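Local coordinates for prolyl-tRNA synthetase (Naegleria fowleri, PDB 6UYH), which probably joins proline to its cognate tRNA at the expense of ATP, and here holds the inhibitor halofuginone together with the ATP analogue AMPPNP, at residues N230-Q235 and S458-S463. Numbering follows the deposited sequence.
Sequences NGRAVQ and SVQSQS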
ATOM      1  N   ASN A 230     -14.363   2.473 -29.247  1.00 22.21           N
ATOM      2  CA  ASN A 230     -13.901   3.608 -30.039  1.00 25.03           C
ATOM      3  C   ASN A 230     -12.606   3.318 -30.787  1.00 27.50           C
ATOM      4  O   ASN A 230     -11.997   4.246 -31.331  1.00 28.79           O
ATOM      5  CB  ASN A 230     -13.758   4.864 -29.169  1.00 27.42           C
ATOM      6  CG  ASN A 230     -12.830   4.676 -27.991  1.00 27.00           C
ATOM      7  OD1 ASN A 230     -12.258   3.607 -27.790  1.00 26.90           O
ATOM      8  ND2 ASN A 230     -12.670   5.736 -27.196  1.00 33.49           N
ATOM      9  N   GLY A 231     -12.194   2.055 -30.861  1.00 24.33           N
ATOM     10  CA  GLY A 231     -11.058   1.677 -31.702  1.00 21.74           C
ATOM     11  C   GLY A 231      -9.734   2.277 -31.280  1.00 28.51           C
ATOM     12  O   GLY A 231      -8.953   2.717 -32.137  1.00 31.21           O
ATOM     13  N   ARG A 232      -9.451   2.286 -29.977  1.00 24.55           N
ATOM     14  CA  ARG A 232      -8.268   2.934 -29.431  1.00 25.53           C
ATOM     15  C   ARG A 232      -7.442   1.949 -28.626  1.00 26.86           C
ATOM     16  O   ARG A 232      -7.979   1.174 -27.834  1.00 28.62           O
ATOM     17  CB  ARG A 232      -8.633   4.111 -28.534  1.00 22.57           C
ATOM     18  CG  ARG A 232      -9.310   5.196 -29.297  1.00 35.21           C
ATOM     19  CD  ARG A 232      -9.483   6.470 -28.510  1.00 31.29           C
ATOM     20  NE  ARG A 232     -10.093   7.430 -29.419  1.00 29.01           N
ATOM     21  CZ  ARG A 232      -9.432   8.385 -30.063  1.00 29.52           C
ATOM     22  NH1 ARG A 232      -8.124   8.544 -29.866  1.00 26.38           N
ATOM     23  NH2 ARG A 232     -10.093   9.182 -30.893  1.00 24.93           N
ATOM     24  N   ALA A 233      -6.132   2.007 -28.824  1.00 22.50           N
ATOM     25  CA  ALA A 233      -5.221   1.220 -28.020  1.00 19.22           C
ATOM     26  C   ALA A 233      -4.946   1.929 -26.699  1.00 22.01           C
ATOM     27  O   ALA A 233      -5.071   3.154 -26.585  1.00 23.90           O
ATOM     28  CB  ALA A 233      -3.916   0.984 -28.780  1.00 19.74           C
ATOM     29  N   VAL A 234      -4.579   1.141 -25.691  1.00 21.00           N
ATOM     30  CA  VAL A 234      -4.131   1.658 -24.403  1.00 18.38           C
ATOM     31  C   VAL A 234      -2.808   0.982 -24.067  1.00 21.77           C
ATOM     32  O   VAL A 234      -2.729  -0.252 -24.025  1.00 21.50           O
ATOM     33  CB  VAL A 234      -5.162   1.415 -23.285  1.00 18.28           C
ATOM     34  CG1 VAL A 234      -4.583   1.810 -21.921  1.00 17.59           C
ATOM     35  CG2 VAL A 234      -6.450   2.172 -23.563  1.00 24.31           C
ATOM     36  N   GLN A 235      -1.776   1.788 -23.817  1.00 21.40           N
ATOM     37  CA  GLN A 235      -0.489   1.265 -23.376  1.00 21.45           C
ATOM     38  C   GLN A 235      -0.644   0.717 -21.963  1.00 23.42           C
ATOM     39  O   GLN A 235      -0.855   1.478 -21.010  1.00 21.78           O
ATOM     40  CB  GLN A 235       0.566   2.367 -23.461  1.00 22.77           C
ATOM     41  CG  GLN A 235       1.019   2.696 -24.896  1.00 35.86           C
ATOM     42  CD  GLN A 235      -0.085   3.303 -25.779  1.00 49.58           C
ATOM     43  OE1 GLN A 235      -0.631   4.364 -25.474  1.00 67.00           O
ATOM     44  NE2 GLN A 235      -0.408   2.624 -26.880  1.00 27.20           N
ATOM     45  N   SER A 458      -8.146  12.383 -40.565  1.00 35.83           N
ATOM     46  CA  SER A 458      -8.873  11.600 -39.579  1.00 40.19           C
ATOM     47  C   SER A 458     -10.222  12.216 -39.253  1.00 34.68           C
ATOM     48  O   SER A 458     -10.451  13.414 -39.421  1.00 36.19           O
ATOM     49  CB  SER A 458      -8.070  11.475 -38.282  1.00 44.92           C
ATOM     50  OG  SER A 458      -8.185  12.663 -37.501  1.00 51.20           O
ATOM     51  N   VAL A 459     -11.107  11.371 -38.739  1.00 36.50           N
ATOM     52  CA  VAL A 459     -12.379  11.783 -38.170  1.00 37.78           C
ATOM     53  C   VAL A 459     -12.562  11.015 -36.865  1.00 35.27           C
ATOM     54  O   VAL A 459     -12.099   9.880 -36.723  1.00 36.59           O
ATOM     55  CB  VAL A 459     -13.536  11.525 -39.164  1.00 48.04           C
ATOM     56  CG1 VAL A 459     -13.700  10.030 -39.409  1.00 51.28           C
ATOM     57  CG2 VAL A 459     -14.814  12.139 -38.668  1.00 49.31           C
ATOM     58  N   GLN A 460     -13.198  11.654 -35.885  1.00 35.18           N
ATOM     59  CA  GLN A 460     -13.439  10.977 -34.616  1.00 34.92           C
ATOM     60  C   GLN A 460     -14.762  11.454 -34.035  1.00 30.51           C
ATOM     61  O   GLN A 460     -15.324  12.466 -34.460  1.00 31.92           O
ATOM     62  CB  GLN A 460     -12.289  11.200 -33.618  1.00 37.58           C
ATOM     63  CG  GLN A 460     -12.220  12.612 -33.042  1.00 36.80           C
ATOM     64  CD  GLN A 460     -11.088  12.798 -32.026  1.00 35.30           C
ATOM     65  OE1 GLN A 460     -10.558  11.835 -31.468  1.00 29.93           O
ATOM     66  NE2 GLN A 460     -10.715  14.050 -31.790  1.00 44.10           N
ATOM     67  N   SER A 461     -15.255  10.707 -33.052  1.00 29.93           N
ATOM     68  CA  SER A 461     -16.556  10.998 -32.468  1.00 30.92           C
ATOM     69  C   SER A 461     -16.498  12.257 -31.605  1.00 37.98           C
ATOM     70  O   SER A 461     -15.446  12.651 -31.094  1.00 32.93           O
ATOM     71  CB  SER A 461     -17.033   9.825 -31.614  1.00 31.42           C
ATOM     72  OG  SER A 461     -16.246   9.715 -30.436  1.00 30.88           O
ATOM     73  N   GLN A 462     -17.660  12.884 -31.435  1.00 36.13           N
ATOM     74  CA  GLN A 462     -17.742  14.039 -30.550  1.00 33.50           C
ATOM     75  C   GLN A 462     -17.333  13.664 -29.131  1.00 37.41           C
ATOM     76  O   GLN A 462     -16.673  14.450 -28.441  1.00 39.69           O
ATOM     77  CB  GLN A 462     -19.154  14.618 -30.572  1.00 41.63           C
ATOM     78  CG  GLN A 462     -19.294  15.885 -29.747  1.00 52.36           C
ATOM     79  CD  GLN A 462     -18.359  16.987 -30.224  1.00 62.77           C
ATOM     80  OE1 GLN A 462     -18.354  17.348 -31.405  1.00 61.59           O
ATOM     81  NE2 GLN A 462     -17.548  17.515 -29.307  1.00 60.02           N
ATOM     82  N   SER A 463     -17.708  12.460 -28.686  1.00 36.16           N
ATOM     83  CA  SER A 463     -17.322  11.994 -27.355  1.00 30.36           C
ATOM     84  C   SER A 463     -15.809  11.905 -27.214  1.00 33.83           C
ATOM     85  O   SER A 463     -15.251  12.311 -26.188  1.00 31.32           O
ATOM     86  CB  SER A 463     -17.957  10.633 -27.067  1.00 35.84           C
ATOM     87  OG  SER A 463     -17.482  10.087 -25.840  1.00 34.65           O
TER
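At the start of strand 232-243 of the class II synthetase core, where G231 and R232 together sit opposite I227 in a G1 beta bulge, R232 reaches the C-terminal prolyl-tRNA synthetase region at Q460, just ahead of helix 462-466. One polar pair carries the contact: R232 NH2 lies 2.8 Å from Q460 OE1. The N-H...O angle of 117° makes this a weak hydrogen bond despite its short length, and the total buried surface of 73 Å² confirms how narrow the junction is. OE1 sits at the guanidinium edge, near its plane, while the amide plane is turned 44° from that of the guanidinium; the two side chains run almost perpendicular to each other. R232 gains its reach from a chain that runs straight out to NE (chi3 177°).

Stronger partners fix both groups: R232 NE forms a salt bridge with D464, whose carboxylate probably offsets much of the guanidinium charge, R232 NH1 donates to T470 O, and Q460 NE2 bonds to L469 O, which is consistent with the amide being turned so that OE1 faces the arginine. S461, the N-cap of helix 462-466, bonds through OG to D464 N, which ties down the backbone of the residue whose carboxylate pairs with R232. Further along the strand, Q235 O accepts from R274 NH1 and bonds to the ribose O2' of AMPPNP, whereas the R232 side chain remains about 12 Å from that ligand. Besides the bonded oxygen, CB of Q460 also comes within 4.0 Å of R232 NH2.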